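Local coordinates for pyroglutatmate porin OpdO (Pseudomonas aeruginosa, PDB 3SZV), which probably forms an outer-membrane channel that lets small carboxylate solutes such as pyroglutamate diffuse across the bacterial outer membrane, at residues Asp18-Glu21 with Asp22-Ala25; Val341-Ala345 with Ala346-Lys350. All coordinates share one frame; numbering follows the deposited sequence.

Contact 1 of 2, residues Asp18-Glu21 with Asp22-Ala25; sequences DLVE and DSHA
Ser23 folds back onto the carbonyl of Val20 where helix 10-21, built largely from expression-tag residues, ends and the chain enters strand 24-38, the first long strand of the OprD-family barrel. Two donors from this one residue share the acceptor: Ser23 OG lies 2.7 Å from Val20 O, in the carbonyl plane and on a lone pair, while Ser23 N reaches Val20 O at 2.9 Å from well above that plane, so the two do not compete for one direction. The hydroxyl gets there because OG sits between the backbone N and the carbonyl carbon (chi1 72°), turned back over the helix end. CB of the same residue packs 3.3 Å from Leu19 O.

One step earlier, Asp22 N makes a longer helical bond of 3.3 Å to Asp18 O. Asp22 then leaves helical backbone angles, and its carboxylate OD2 stays 5.4 Å from OE2 of Glu21, where the like charges probably repel weakly.

Further out, the two ends of the barrel chain meet here. Trp401 NE1 hydrogen-bonds to Ser23 OG, and Ala25 pairs through its backbone with Leu400 and Trp401. Asp18 OD1 accepts a hydrogen bond from NE2 of Gln14, a tag residue, and Leu19 touches a bound detergent molecule. Across the helix end, one water donates to both Glu21 O and Ser23 O, each 2.7 Å away.

Contact 2 of 2, residues Val341-Ala345 with Ala346-Lys350; sequences VARGA and ANDGK
Arg343 grips Asp348 side-on in a two-bond salt bridge: Arg343 NE lies 2.8 Å from Asp348 OD1 and Arg343 NH2 lies 2.9 Å from Asp348 OD2. Both oxygens lie close to the guanidinium plane, yet the nitrogens come from above the carboxylate, the two planes standing 65° apart. A chi1 of 61° swings the Asp348 carboxylate back over its own backbone, on the side of Arg343.

This bridge spans a beta hairpin closed by a type II' turn from Arg343 to Ala346, with Gly344 at its positive-phi corner. Reciprocal backbone bonds close the turn, Arg343 N to Ala346 O (2.9 Å) and Ala346 N to Arg343 O (3.0 Å). A second hydrogen-bonded pair joins Val341 and Gly349. Between these pairs Asn347 and Asp348 together oppose Ala342, making a beta bulge, and Ala342 CA directs a CA-H...O contact at Ala346 O.

With no side chain on Gly349, Arg343 CG packs 3.7 Å from Gly349 CA and Val341 CB sits beside the same residue. Asn347 ND2 reaches across the first strand, bonding to Asn340 O and to Asp309 OD2 beyond it, while a water donates to Asn347 OD1 and Ala345 O. Arg343 NH1 adds a weak bond to Asn382 O. The side-on grip, with two nitrogens on two oxygens, restrains rotation of the guanidinium and ties the strand before the turn to the bulge after it.

Contact 1 comes first along the chain, at the entry to strand 24-38, and contact 2 follows late, at the turn joining strands 329-343 and 346-361. Their centres are 56 Å apart, on opposite sides of the centre of the chain, and their nearest atoms remain about 44 Å from each other. What they share is the antiparallel barrel wall: strand 24-38 pairs with strand 387-399, which is reached from strand 346-361 through strand 371-381. With both termini periplasmic, as in other porins, contact 1 would mark the periplasmic rim and contact 2 an extracellular turn, so the two finish opposite ends of the channel wall.

Contact 1 of 2, residues Asp18-Glu21 with Asp22-Ala25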
loop_
_atom_site.group_PDB
_atom_site.type_symbol
_atom_site.label_atom_id
_atom_site.label_comp_id
_atom_site.label_asym_id
_atom_site.label_seq_id
_atom_site.Cartn_x
_atom_site.Cartn_y
_atom_site.Cartn_z
ATOM N N ASP A 18 27.168 12.065 -14.001
ATOM C CA ASP A 18 26.805 12.023 -12.589
ATOM C C ASP A 18 25.520 11.204 -12.347
ATOM O O ASP A 18 25.414 10.510 -11.334
ATOM C CB ASP A 18 26.733 13.442 -11.994
ATOM C CG ASP A 18 28.112 14.140 -11.935
ATOM O OD1 ASP A 18 29.161 13.483 -12.154
ATOM O OD2 ASP A 18 28.158 15.356 -11.655
ATOM N N LEU A 19 24.573 11.251 -13.282
ATOM C CA LEU A 19 23.372 10.401 -13.197
ATOM C C LEU A 19 23.752 8.936 -13.024
ATOM O O LEU A 19 23.138 8.196 -12.245
ATOM C CB LEU A 19 22.506 10.543 -14.457
ATOM C CG LEU A 19 21.295 11.473 -14.378
ATOM C CD1 LEU A 19 21.711 12.910 -14.138
ATOM C CD2 LEU A 19 20.437 11.361 -15.636
ATOM N N VAL A 20 24.760 8.512 -13.769
ATOM C CA VAL A 20 25.181 7.123 -13.733
ATOM C C VAL A 20 26.090 6.849 -12.538
ATOM O O VAL A 20 25.934 5.843 -11.849
ATOM C CB VAL A 20 25.893 6.718 -15.032
ATOM C CG1 VAL A 20 26.564 5.363 -14.865
ATOM C CG2 VAL A 20 24.903 6.712 -16.196
ATOM N N GLU A 21 27.023 7.755 -12.282
ATOM C CA GLU A 21 28.028 7.532 -11.247
ATOM C C GLU A 21 27.412 7.228 -9.890
ATOM O O GLU A 21 27.903 6.368 -9.151
ATOM C CB GLU A 21 28.943 8.753 -11.131
ATOM C CG GLU A 21 29.995 8.651 -10.039
ATOM C CD GLU A 21 31.215 7.862 -10.475
ATOM O OE1 GLU A 21 31.252 7.416 -11.643
ATOM O OE2 GLU A 21 32.139 7.693 -9.651
ATOM N N ASP A 22 26.333 7.935 -9.570
ATOM C CA ASP A 22 25.690 7.808 -8.272
ATOM C C ASP A 22 24.439 6.932 -8.339
ATOM O O ASP A 22 23.633 6.914 -7.407
ATOM C CB ASP A 22 25.313 9.192 -7.725
ATOM C CG ASP A 22 26.516 10.053 -7.426
ATOM O OD1 ASP A 22 26.362 11.293 -7.406
ATOM O OD2 ASP A 22 27.612 9.494 -7.218
ATOM N N SER A 23 24.275 6.214 -9.448
ATOM C CA SER A 23 23.103 5.362 -9.616
ATOM C C SER A 23 23.228 4.038 -8.865
ATOM O O SER A 23 24.322 3.621 -8.479
ATOM C CB SER A 23 22.845 5.090 -11.098
ATOM O OG SER A 23 23.804 4.206 -11.635
ATOM N N HIS A 24 22.090 3.380 -8.668
ATOM C CA HIS A 24 22.057 2.033 -8.118
ATOM C C HIS A 24 20.964 1.252 -8.832
ATOM O O HIS A 24 20.052 1.833 -9.415
ATOM C CB HIS A 24 21.787 2.054 -6.616
ATOM C CG HIS A 24 22.858 2.746 -5.835
ATOM N ND1 HIS A 24 24.123 2.218 -5.685
ATOM C CD2 HIS A 24 22.864 3.933 -5.186
ATOM C CE1 HIS A 24 24.860 3.047 -4.968
ATOM N NE2 HIS A 24 24.121 4.095 -4.651
ATOM N N ALA A 25 21.067 -0.066 -8.790
ATOM C CA ALA A 25 20.136 -0.919 -9.505
ATOM C C ALA A 25 19.985 -2.246 -8.778
ATOM O O ALA A 25 20.914 -2.729 -8.124
ATOM C CB ALA A 25 20.599 -1.143 -10.953
HETATM O O HOH W 1 26.895 4.267 -7.836
#

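Contact 2 of 2, residues Val341-Ala345 with Ala346-Lys350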
loop_
_atom_site.group_PDB
_atom_site.type_symbol
_atom_site.label_atom_id
_atom_site.label_comp_id
_atom_site.label_asym_id
_atom_site.label_seq_id
_atom_site.Cartn_x
_atom_site.Cartn_y
_atom_site.Cartn_z
ATOM N N VAL A 341 -23.409 -4.758 9.147
ATOM C CA VAL A 341 -23.333 -4.478 7.716
ATOM C C VAL A 341 -24.732 -4.365 7.110
ATOM O O VAL A 341 -25.605 -5.193 7.374
ATOM C CB VAL A 341 -22.497 -5.532 6.972
ATOM C CG1 VAL A 341 -22.523 -5.279 5.462
ATOM C CG2 VAL A 341 -21.067 -5.529 7.501
ATOM N N ALA A 342 -24.944 -3.340 6.294
ATOM C CA ALA A 342 -26.227 -3.175 5.622
ATOM C C ALA A 342 -26.510 -4.331 4.655
ATOM O O ALA A 342 -25.671 -4.697 3.815
ATOM C CB ALA A 342 -26.295 -1.837 4.908
ATOM N N ARG A 343 -27.677 -4.936 4.821
ATOM C CA ARG A 343 -28.192 -5.892 3.859
ATOM C C ARG A 343 -29.570 -5.361 3.530
ATOM O O ARG A 343 -30.516 -5.540 4.297
ATOM C CB ARG A 343 -28.270 -7.309 4.454
ATOM C CG ARG A 343 -26.914 -7.861 4.919
ATOM C CD ARG A 343 -26.892 -9.391 5.002
ATOM N NE ARG A 343 -27.881 -9.915 5.940
ATOM C CZ ARG A 343 -28.165 -11.207 6.088
ATOM N NH1 ARG A 343 -27.544 -12.118 5.351
ATOM N NH2 ARG A 343 -29.085 -11.584 6.965
ATOM N N GLY A 344 -29.688 -4.668 2.405
ATOM C CA GLY A 344 -30.924 -3.974 2.104
ATOM C C GLY A 344 -31.210 -3.004 3.235
ATOM O O GLY A 344 -30.309 -2.277 3.682
ATOM N N ALA A 345 -32.443 -3.027 3.725
ATOM C CA ALA A 345 -32.884 -2.125 4.783
ATOM C C ALA A 345 -32.543 -2.641 6.182
ATOM O O ALA A 345 -32.844 -1.983 7.180
ATOM C CB ALA A 345 -34.383 -1.866 4.659
ATOM N N ALA A 346 -31.927 -3.818 6.256
ATOM C CA ALA A 346 -31.492 -4.369 7.537
ATOM C C ALA A 346 -30.008 -4.094 7.773
ATOM O O ALA A 346 -29.291 -3.669 6.868
ATOM C CB ALA A 346 -31.751 -5.862 7.595
ATOM N N ASN A 347 -29.552 -4.339 8.996
ATOM C CA ASN A 347 -28.134 -4.187 9.324
ATOM C C ASN A 347 -27.614 -5.434 10.036
ATOM O O ASN A 347 -26.877 -5.343 11.019
ATOM C CB ASN A 347 -27.905 -2.935 10.168
ATOM C CG ASN A 347 -27.901 -1.665 9.335
ATOM O OD1 ASN A 347 -28.937 -1.045 9.110
ATOM N ND2 ASN A 347 -26.717 -1.276 8.863
ATOM N N ASP A 348 -28.016 -6.596 9.527
ATOM C CA ASP A 348 -27.657 -7.871 10.142
ATOM C C ASP A 348 -26.576 -8.607 9.369
ATOM O O ASP A 348 -26.390 -9.808 9.538
ATOM C CB ASP A 348 -28.895 -8.762 10.327
ATOM C CG ASP A 348 -29.581 -9.114 9.010
ATOM O OD1 ASP A 348 -29.262 -8.494 7.973
ATOM O OD2 ASP A 348 -30.461 -10.008 9.015
ATOM N N GLY A 349 -25.858 -7.877 8.520
ATOM C CA GLY A 349 -24.716 -8.437 7.817
ATOM C C GLY A 349 -23.531 -8.633 8.743
ATOM O O GLY A 349 -23.204 -7.752 9.541
ATOM N N LYS A 350 -22.903 -9.800 8.647
ATOM C CA LYS A 350 -21.751 -10.124 9.483
ATOM C C LYS A 350 -20.735 -10.925 8.695
ATOM O O LYS A 350 -21.086 -11.705 7.813
ATOM C CB LYS A 350 -22.183 -10.908 10.725
ATOM C CG LYS A 350 -22.746 -12.276 10.427
ATOM C CD LYS A 350 -23.259 -12.937 11.697
ATOM C CE LYS A 350 -23.822 -14.321 11.413
ATOM N NZ LYS A 350 -24.257 -14.997 12.667
HETATM O O HOH W 2 -29.689 -0.855 6.009
HETATM O O HOH W 3 -31.544 -1.424 9.702
#